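Long-range contacts in interphotoreceptor retinoid-binding protein (PDB 1J7X), which probably binds retinoids, and perhaps fatty acids, and helps carry them through the matrix between the photoreceptors and the pigment epithelium of the eye: residues V4-H9 with G250-S255; F116-V121 with S154-P159; V207-Q212 with A230-E235. One frame throughout, in Å; residues are numbered along the deposited sequence.

Contact 1: V4-H9 with G250-S255; sequences VTHVLH and GDTQLS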
loop_
_atom_site.group_PDB
_atom_site.type_symbol
_atom_site.label_atom_id
_atom_site.label_comp_id
_atom_site.label_asym_id
_atom_site.label_seq_id
_atom_site.Cartn_x
_atom_site.Cartn_y
_atom_site.Cartn_z
ATOM N N VAL A 4 -34.180 -2.561 8.711
ATOM C CA VAL A 4 -33.478 -3.365 7.748
ATOM C C VAL A 4 -33.605 -2.786 6.348
ATOM O O VAL A 4 -32.626 -2.662 5.609
ATOM C CB VAL A 4 -34.018 -4.828 7.731
ATOM C CG1 VAL A 4 -33.321 -5.634 6.743
ATOM C CG2 VAL A 4 -33.893 -5.481 9.110
ATOM N N THR A 5 -34.815 -2.400 5.944
ATOM C CA THR A 5 -34.952 -1.857 4.597
ATOM C C THR A 5 -34.235 -0.487 4.495
ATOM O O THR A 5 -33.767 -0.068 3.451
ATOM C CB THR A 5 -36.428 -1.814 4.143
ATOM O OG1 THR A 5 -37.161 -0.756 4.795
ATOM C CG2 THR A 5 -37.113 -3.053 4.584
ATOM N N HIS A 6 -34.147 0.193 5.595
ATOM C CA HIS A 6 -33.522 1.512 5.623
ATOM C C HIS A 6 -32.035 1.333 5.250
ATOM O O HIS A 6 -31.501 2.027 4.376
ATOM C CB HIS A 6 -33.669 2.112 7.004
ATOM C CG HIS A 6 -33.196 3.533 7.108
ATOM N ND1 HIS A 6 -33.703 4.544 6.318
ATOM C CD2 HIS A 6 -32.283 4.119 7.918
ATOM C CE1 HIS A 6 -33.148 5.691 6.654
ATOM N NE2 HIS A 6 -32.265 5.463 7.611
ATOM N N VAL A 7 -31.406 0.333 5.867
ATOM C CA VAL A 7 -30.004 0.071 5.579
ATOM C C VAL A 7 -29.852 -0.487 4.202
ATOM O O VAL A 7 -28.977 -0.086 3.484
ATOM C CB VAL A 7 -29.394 -0.915 6.580
ATOM C CG1 VAL A 7 -27.933 -1.218 6.205
ATOM C CG2 VAL A 7 -29.435 -0.319 7.910
ATOM N N LEU A 8 -30.697 -1.446 3.876
ATOM C CA LEU A 8 -30.628 -2.101 2.587
ATOM C C LEU A 8 -30.694 -1.176 1.487
ATOM O O LEU A 8 -29.871 -1.236 0.524
ATOM C CB LEU A 8 -31.701 -3.227 2.550
ATOM C CG LEU A 8 -31.775 -3.985 1.230
ATOM C CD1 LEU A 8 -30.515 -4.772 0.980
ATOM C CD2 LEU A 8 -33.018 -4.955 1.392
ATOM N N HIS A 9 -31.644 -0.224 1.526
ATOM C CA HIS A 9 -31.845 0.717 0.428
ATOM C C HIS A 9 -30.576 1.604 0.239
ATOM O O HIS A 9 -30.107 1.854 -0.820
ATOM C CB HIS A 9 -33.103 1.629 0.727
ATOM C CG HIS A 9 -33.474 2.550 -0.373
ATOM N ND1 HIS A 9 -33.558 3.911 -0.203
ATOM C CD2 HIS A 9 -33.596 2.340 -1.693
ATOM C CE1 HIS A 9 -33.782 4.483 -1.368
ATOM N NE2 HIS A 9 -33.852 3.544 -2.287
ATOM N N GLY A 250 -27.319 6.732 7.341
ATOM C CA GLY A 250 -28.188 7.686 8.034
ATOM C C GLY A 250 -29.164 6.988 8.958
ATOM O O GLY A 250 -29.708 5.882 8.638
ATOM N N ASP A 251 -29.322 7.589 10.145
ATOM C CA ASP A 251 -30.219 7.130 11.189
ATOM C C ASP A 251 -29.787 5.878 11.885
ATOM O O ASP A 251 -30.611 5.210 12.523
ATOM C CB ASP A 251 -31.647 6.955 10.599
ATOM C CG ASP A 251 -32.160 8.244 9.885
ATOM O OD1 ASP A 251 -31.794 8.500 8.696
ATOM O OD2 ASP A 251 -32.925 9.057 10.471
ATOM N N THR A 252 -28.496 5.544 11.797
ATOM C CA THR A 252 -28.052 4.316 12.437
ATOM C C THR A 252 -26.691 4.504 13.003
ATOM O O THR A 252 -26.065 5.486 12.737
ATOM C CB THR A 252 -27.918 3.185 11.430
ATOM O OG1 THR A 252 -26.684 3.350 10.707
ATOM C CG2 THR A 252 -29.105 3.201 10.399
ATOM N N GLN A 253 -26.258 3.522 13.758
ATOM C CA GLN A 253 -24.932 3.460 14.350
ATOM C C GLN A 253 -23.980 2.609 13.458
ATOM O O GLN A 253 -22.999 2.058 13.968
ATOM C CB GLN A 253 -25.012 2.803 15.741
ATOM C CG GLN A 253 -25.861 3.587 16.846
ATOM C CD GLN A 253 -25.325 4.962 17.164
ATOM O OE1 GLN A 253 -25.799 5.962 16.623
ATOM N NE2 GLN A 253 -24.330 5.018 18.062
ATOM N N LEU A 254 -24.381 2.427 12.212
ATOM C CA LEU A 254 -23.629 1.582 11.225
ATOM C C LEU A 254 -23.111 2.340 10.117
ATOM O O LEU A 254 -23.590 3.383 9.765
ATOM C CB LEU A 254 -24.520 0.464 10.624
ATOM C CG LEU A 254 -24.895 -0.634 11.595
ATOM C CD1 LEU A 254 -25.843 -1.632 10.870
ATOM C CD2 LEU A 254 -23.734 -1.331 12.114
ATOM N N SER A 255 -22.052 1.803 9.509
ATOM C CA SER A 255 -21.512 2.388 8.308
ATOM C C SER A 255 -20.993 1.303 7.401
ATOM O O SER A 255 -20.902 0.087 7.839
ATOM C CB SER A 255 -20.390 3.334 8.644
ATOM O OG SER A 255 -19.303 2.540 9.050
#
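Near the surface, helix 2-18, close to the start of the chain, meets the turn of the beta hairpin formed by strands 244-248 and 254-265 of the antiparallel sheet. The imidazole of His6 carries the contact. From CB, which is directed at the turn, CG lies anti to the backbone N (chi1 -174°), so the ring stands out from the helix toward Gly250 and Asp251. The edge atom His6 CD2 faces Thr252, 4.1 Å from Thr252 CG2, and also passes 3.2 Å from Gly250 O. At the tip, NE2 is the donor and divides its hydrogen between two acceptors, both near the ring plane. His6 NE2 lies 2.8 Å from Gly250 O, but the angle at the hydrogen is only 126°, so this bond is weak although short. The second bond, from His6 NE2 to Asp251 OD1 at 3.3 Å, is weak as well. His6 CE1 completes this end of the ring, 3.7 Å from Asp251 OD1. The carboxylate is turned 76° from the imidazole and offers one oxygen to the ring edge; its negative charge would probably favour a protonated histidine. Gly250 O also accepts from Gln10 NE2, one turn further along the same helix, so two helix side chains grip a single carbonyl. Next along the helix, Val7 adds an apolar touch, Val7 CG2 lying 4.3 Å from Thr252 CG2, and it packs on Phe249 too. With that methyl turned to the helix, Thr252 OG1 is left to serve the turn itself: it bonds to Phe249 O and closes an ST turn by accepting from Leu254 N at 2.9 Å.

Contact 2: F116-V121 with S154-P159; sequences FADVSV and SSTAVP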
loop_
_atom_site.group_PDB
_atom_site.type_symbol
_atom_site.label_atom_id
_atom_site.label_comp_id
_atom_site.label_asym_id
_atom_site.label_seq_id
_atom_site.Cartn_x
_atom_site.Cartn_y
_atom_site.Cartn_z
ATOM N N PHE A 116 6.507 8.021 3.815
ATOM C CA PHE A 116 6.540 8.293 2.376
ATOM C C PHE A 116 5.905 9.713 2.293
ATOM O O PHE A 116 4.761 9.903 2.532
ATOM C CB PHE A 116 5.724 7.277 1.601
ATOM C CG PHE A 116 6.510 6.078 1.207
ATOM C CD1 PHE A 116 6.723 5.080 2.106
ATOM C CD2 PHE A 116 6.979 5.947 -0.102
ATOM C CE1 PHE A 116 7.498 4.030 1.731
ATOM C CE2 PHE A 116 7.701 4.859 -0.491
ATOM C CZ PHE A 116 7.949 3.899 0.422
ATOM N N ALA A 117 6.669 10.683 1.936
ATOM C CA ALA A 117 6.123 12.018 1.727
ATOM C C ALA A 117 5.563 12.150 0.295
ATOM O O ALA A 117 5.886 11.354 -0.560
ATOM C CB ALA A 117 7.220 12.985 1.912
ATOM N N ASP A 118 4.735 13.152 0.106
ATOM C CA ASP A 118 4.124 13.425 -1.162
ATOM C C ASP A 118 5.248 13.727 -2.200
ATOM O O ASP A 118 6.331 14.214 -1.838
ATOM C CB ASP A 118 3.196 14.648 -1.071
ATOM C CG ASP A 118 2.475 14.902 -2.362
ATOM O OD1 ASP A 118 1.517 14.159 -2.669
ATOM O OD2 ASP A 118 2.926 15.764 -3.153
ATOM N N VAL A 119 4.945 13.426 -3.448
ATOM C CA VAL A 119 5.945 13.647 -4.468
ATOM C C VAL A 119 6.412 15.146 -4.512
ATOM O O VAL A 119 7.518 15.440 -4.968
ATOM C CB VAL A 119 5.510 13.077 -5.836
ATOM C CG1 VAL A 119 4.416 13.915 -6.443
ATOM C CG2 VAL A 119 6.718 12.914 -6.766
ATOM N N SER A 120 5.535 16.066 -4.048
ATOM C CA SER A 120 5.925 17.487 -4.097
ATOM C C SER A 120 7.076 17.766 -3.131
ATOM O O SER A 120 7.887 18.653 -3.381
ATOM C CB SER A 120 4.730 18.373 -3.895
ATOM O OG SER A 120 4.122 18.194 -2.624
ATOM N N VAL A 121 7.124 17.004 -2.036
ATOM C CA VAL A 121 8.137 17.083 -1.050
ATOM C C VAL A 121 9.391 16.438 -1.533
ATOM O O VAL A 121 10.502 17.013 -1.450
ATOM C CB VAL A 121 7.667 16.522 0.251
ATOM C CG1 VAL A 121 8.845 16.483 1.253
ATOM C CG2 VAL A 121 6.431 17.363 0.796
ATOM N N SER A 154 1.263 9.416 1.668
ATOM C CA SER A 154 0.797 9.536 0.309
ATOM C C SER A 154 1.577 8.574 -0.587
ATOM O O SER A 154 2.782 8.309 -0.331
ATOM C CB SER A 154 1.096 10.946 -0.174
ATOM O OG SER A 154 0.979 10.995 -1.619
ATOM N N SER A 155 0.908 8.037 -1.608
ATOM C CA SER A 155 1.554 7.114 -2.556
ATOM C C SER A 155 2.092 7.860 -3.746
ATOM O O SER A 155 2.584 7.229 -4.666
ATOM C CB SER A 155 0.579 5.975 -3.038
ATOM O OG SER A 155 0.169 5.329 -1.839
ATOM N N THR A 156 1.952 9.168 -3.777
ATOM C CA THR A 156 2.352 9.933 -5.009
ATOM C C THR A 156 3.794 9.787 -5.462
ATOM O O THR A 156 4.075 9.844 -6.628
ATOM C CB THR A 156 2.028 11.460 -4.877
ATOM O OG1 THR A 156 2.715 12.058 -3.760
ATOM C CG2 THR A 156 0.525 11.702 -4.655
ATOM N N ALA A 157 4.699 9.498 -4.520
ATOM C CA ALA A 157 6.132 9.282 -4.874
ATOM C C ALA A 157 6.526 7.848 -5.039
ATOM O O ALA A 157 7.644 7.568 -5.331
ATOM C CB ALA A 157 7.020 9.901 -3.852
ATOM N N VAL A 158 5.581 6.884 -4.919
ATOM C CA VAL A 158 5.959 5.510 -5.075
ATOM C C VAL A 158 6.547 5.159 -6.431
ATOM O O VAL A 158 7.519 4.441 -6.518
ATOM C CB VAL A 158 4.792 4.635 -4.628
ATOM C CG1 VAL A 158 5.036 3.205 -4.853
ATOM C CG2 VAL A 158 4.542 4.779 -3.101
ATOM N N PRO A 159 5.913 5.605 -7.529
ATOM C CA PRO A 159 6.490 5.297 -8.815
ATOM C C PRO A 159 7.913 5.795 -8.986
ATOM O O PRO A 159 8.775 5.111 -9.506
ATOM C CB PRO A 159 5.493 5.928 -9.818
ATOM C CG PRO A 159 4.156 5.919 -9.019
ATOM C CD PRO A 159 4.583 6.248 -7.567
HETATM O O HOH W 1 4.904 9.138 -1.748
#
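Phe116 lays the CD2 side of its ring obliquely against Val158, with Phe116 CD2 4.0 Å from Val158 CG2 and the two side chains crossing at about a right angle; the ring also meets that of Phe113. Beyond this apolar end the contact turns polar, centred on the hydroxyl of Thr156. A chi1 of 60° sets Thr156 OG1 astride its own main chain, flanked by N and C, where it accepts from Val119 N at 2.6 Å and donates to Asp118 OD1 at 2.7 Å. The donated bond reaches the carboxylate from above its plane. Asp118 can receive it because CG is anti to the backbone N. Asp118 is also the N-cap of helix 119-137, and its OD2 accepts from Ser120 N out of plane and from Ser120 OG, at 2.8 Å, on the anti lone pair. Thus one carboxylate caps the helix with one oxygen and holds the neighbouring turn with the other, and the first N-H groups of the helix would probably stabilise its negative charge. One water ties the backbones together, donating to Ala117 O and Ser154 O and accepting from Ala157 N, the last at 2.8 Å. Beside it, Val119 CB packs 4.0 Å from the CB of Ala157, a residue of the type I turn from Ser155 to Val158. Phe116 O, by contrast, is buried without a polar partner. The contact thereby sets the start of helix 119-137 against the turn that leads into helix 158-163, while Phe116 reaches on to Ala216 and Ala217 of helix 216-226.

Contact 3: V207-Q212 with A230-E235; sequences VLTSHQ and ATIIGE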
loop_
_atom_site.group_PDB
_atom_site.type_symbol
_atom_site.label_atom_id
_atom_site.label_comp_id
_atom_site.label_asym_id
_atom_site.label_seq_id
_atom_site.Cartn_x
_atom_site.Cartn_y
_atom_site.Cartn_z
ATOM N N VAL A 207 13.272 -6.326 1.202
ATOM C CA VAL A 207 12.421 -5.375 1.895
ATOM C C VAL A 207 11.870 -5.959 3.143
ATOM O O VAL A 207 11.298 -7.045 3.107
ATOM C CB VAL A 207 11.269 -4.941 1.004
ATOM C CG1 VAL A 207 10.461 -3.930 1.686
ATOM C CG2 VAL A 207 11.827 -4.381 -0.297
ATOM N N LEU A 208 12.124 -5.337 4.267
ATOM C CA LEU A 208 11.698 -5.785 5.572
ATOM C C LEU A 208 10.362 -5.171 5.896
ATOM O O LEU A 208 10.181 -3.939 5.839
ATOM C CB LEU A 208 12.717 -5.427 6.665
ATOM C CG LEU A 208 14.179 -5.796 6.409
ATOM C CD1 LEU A 208 14.948 -5.558 7.706
ATOM C CD2 LEU A 208 14.388 -7.143 5.901
ATOM N N THR A 209 9.399 -6.002 6.360
ATOM C CA THR A 209 8.105 -5.509 6.728
ATOM C C THR A 209 7.645 -5.947 8.101
ATOM O O THR A 209 8.116 -6.970 8.599
ATOM C CB THR A 209 7.004 -6.029 5.718
ATOM O OG1 THR A 209 7.039 -7.482 5.789
ATOM C CG2 THR A 209 7.311 -5.518 4.296
ATOM N N SER A 210 6.730 -5.202 8.664
ATOM C CA SER A 210 6.069 -5.491 9.948
ATOM C C SER A 210 4.569 -5.266 9.814
ATOM O O SER A 210 4.084 -4.635 8.870
ATOM C CB SER A 210 6.568 -4.609 11.139
ATOM O OG SER A 210 6.105 -3.310 11.134
ATOM N N HIS A 211 3.828 -5.667 10.880
ATOM C CA HIS A 211 2.430 -5.397 10.965
ATOM C C HIS A 211 2.122 -3.930 11.028
ATOM O O HIS A 211 0.989 -3.549 10.836
ATOM C CB HIS A 211 1.819 -6.067 12.176
ATOM C CG HIS A 211 2.346 -5.541 13.490
ATOM N ND1 HIS A 211 1.661 -4.599 14.241
ATOM C CD2 HIS A 211 3.444 -5.863 14.209
ATOM C CE1 HIS A 211 2.364 -4.313 15.323
ATOM N NE2 HIS A 211 3.460 -5.042 15.312
ATOM N N GLN A 212 3.106 -3.089 11.361
ATOM C CA GLN A 212 2.912 -1.653 11.372
ATOM C C GLN A 212 3.116 -1.010 9.977
ATOM O O GLN A 212 2.667 0.090 9.738
ATOM C CB GLN A 212 3.831 -0.954 12.361
ATOM C CG GLN A 212 3.558 -1.401 13.792
ATOM C CD GLN A 212 4.755 -1.139 14.705
ATOM O OE1 GLN A 212 5.426 -0.109 14.549
ATOM N NE2 GLN A 212 5.052 -2.092 15.644
ATOM N N ALA A 230 12.270 -7.502 -5.570
ATOM C CA ALA A 230 12.838 -7.839 -4.325
ATOM C C ALA A 230 12.130 -8.986 -3.593
ATOM O O ALA A 230 10.992 -9.301 -3.879
ATOM C CB ALA A 230 12.771 -6.592 -3.470
ATOM N N THR A 231 12.804 -9.496 -2.610
ATOM C CA THR A 231 12.272 -10.481 -1.697
ATOM C C THR A 231 11.729 -9.718 -0.474
ATOM O O THR A 231 12.426 -8.862 0.093
ATOM C CB THR A 231 13.351 -11.451 -1.288
ATOM O OG1 THR A 231 13.921 -12.123 -2.421
ATOM C CG2 THR A 231 12.811 -12.507 -0.341
ATOM N N ILE A 232 10.459 -9.987 -0.102
ATOM C CA ILE A 232 9.860 -9.350 1.022
ATOM C C ILE A 232 10.036 -10.263 2.247
ATOM O O ILE A 232 9.685 -11.452 2.240
ATOM C CB ILE A 232 8.358 -9.148 0.778
ATOM C CG1 ILE A 232 8.106 -8.502 -0.591
ATOM C CG2 ILE A 232 7.718 -8.298 1.795
ATOM C CD1 ILE A 232 8.973 -7.169 -0.746
ATOM N N ILE A 233 10.468 -9.689 3.354
ATOM C CA ILE A 233 10.775 -10.456 4.594
ATOM C C ILE A 233 10.181 -9.794 5.815
ATOM O O ILE A 233 10.360 -8.589 6.050
ATOM C CB ILE A 233 12.303 -10.585 4.761
ATOM C CG1 ILE A 233 12.877 -11.141 3.497
ATOM C CG2 ILE A 233 12.659 -11.393 6.054
ATOM C CD1 ILE A 233 14.422 -11.061 3.521
ATOM N N GLY A 234 9.428 -10.597 6.613
ATOM C CA GLY A 234 8.922 -10.058 7.850
ATOM C C GLY A 234 7.490 -10.481 8.089
ATOM O O GLY A 234 7.181 -11.629 7.835
ATOM N N GLU A 235 6.710 -9.577 8.660
ATOM C CA GLU A 235 5.331 -9.865 9.015
ATOM C C GLU A 235 4.362 -9.433 7.891
ATOM O O GLU A 235 4.615 -8.531 7.115
ATOM C CB GLU A 235 4.952 -9.187 10.274
ATOM C CG GLU A 235 5.866 -9.561 11.459
ATOM C CD GLU A 235 5.651 -8.700 12.654
ATOM O OE1 GLU A 235 5.116 -7.545 12.555
ATOM O OE2 GLU A 235 6.148 -9.089 13.763
#
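Strands 204-209 and 231-234 are the two parallel neighbours of a beta-alpha-beta unit whose connection is helix 216-226. Their backbones pair in parallel register: Val207 N donates to Thr231 O, Ile233 N to Val207 O at 2.8 Å, Thr209 N to Ile233 O, and Glu235 N to Thr209 O. The first two bonds run nearly along the C=O axes; at Thr209 O the donor has moved well above the carbonyl plane as the pairing ends. Val207 and Ile232 lie side by side on one face, with Ile232 CD1 folded back to 3.6 Å from Val207 CB. Leu208 and Ile233 share the other face, against Ala291 of helix 287-296. Thr209 uses both branches: Thr209 OG1, held over the backbone by a chi1 of 60°, donates to Glu235 O at 3.0 Å, on a lone pair in the carbonyl plane, whereas Thr209 CG2 packs crosswise 3.8 Å from Ile232 CG2. An alanine here would remove OG1 and CG2 and would probably loosen the end of the pairing and the packing over Ile232. Gly234, opposite Thr209, has phi 138°, and a side chain would run into Thr209 O. Past the strand, the extended side chain of Glu235 brings OE1 to His211 N at 2.8 Å, although the position of that oxygen is less certain, and OE2 accepts from Ala284 N. The right-handed beta-alpha-beta crossover formed here is general to alpha/beta folds, and in this protein belongs to a beta-beta-alpha spiral consistent with the ClpP/crotonase clan.

Contacts 2 and 3 both belong to the part of the chain assigned to peptidase family S41, and contact 2 closes along the sequence before contact 3 opens. Their centres are 20 Å apart and their nearest atoms about 8 Å, with helix 216-226 common to both: Phe116 rests on its start, and it connects the two strands of contact 3. Contact 1 spans both in sequence, bringing helix 2-18 to the turn between strands 244-248 and 254-265 of the antiparallel sheet. Its centre is 37 Å from that of contact 2 and 39 Å from that of contact 3, the latter across the chain's centre. After strand 231-234 the chain thus returns to pack on its N-terminal helix.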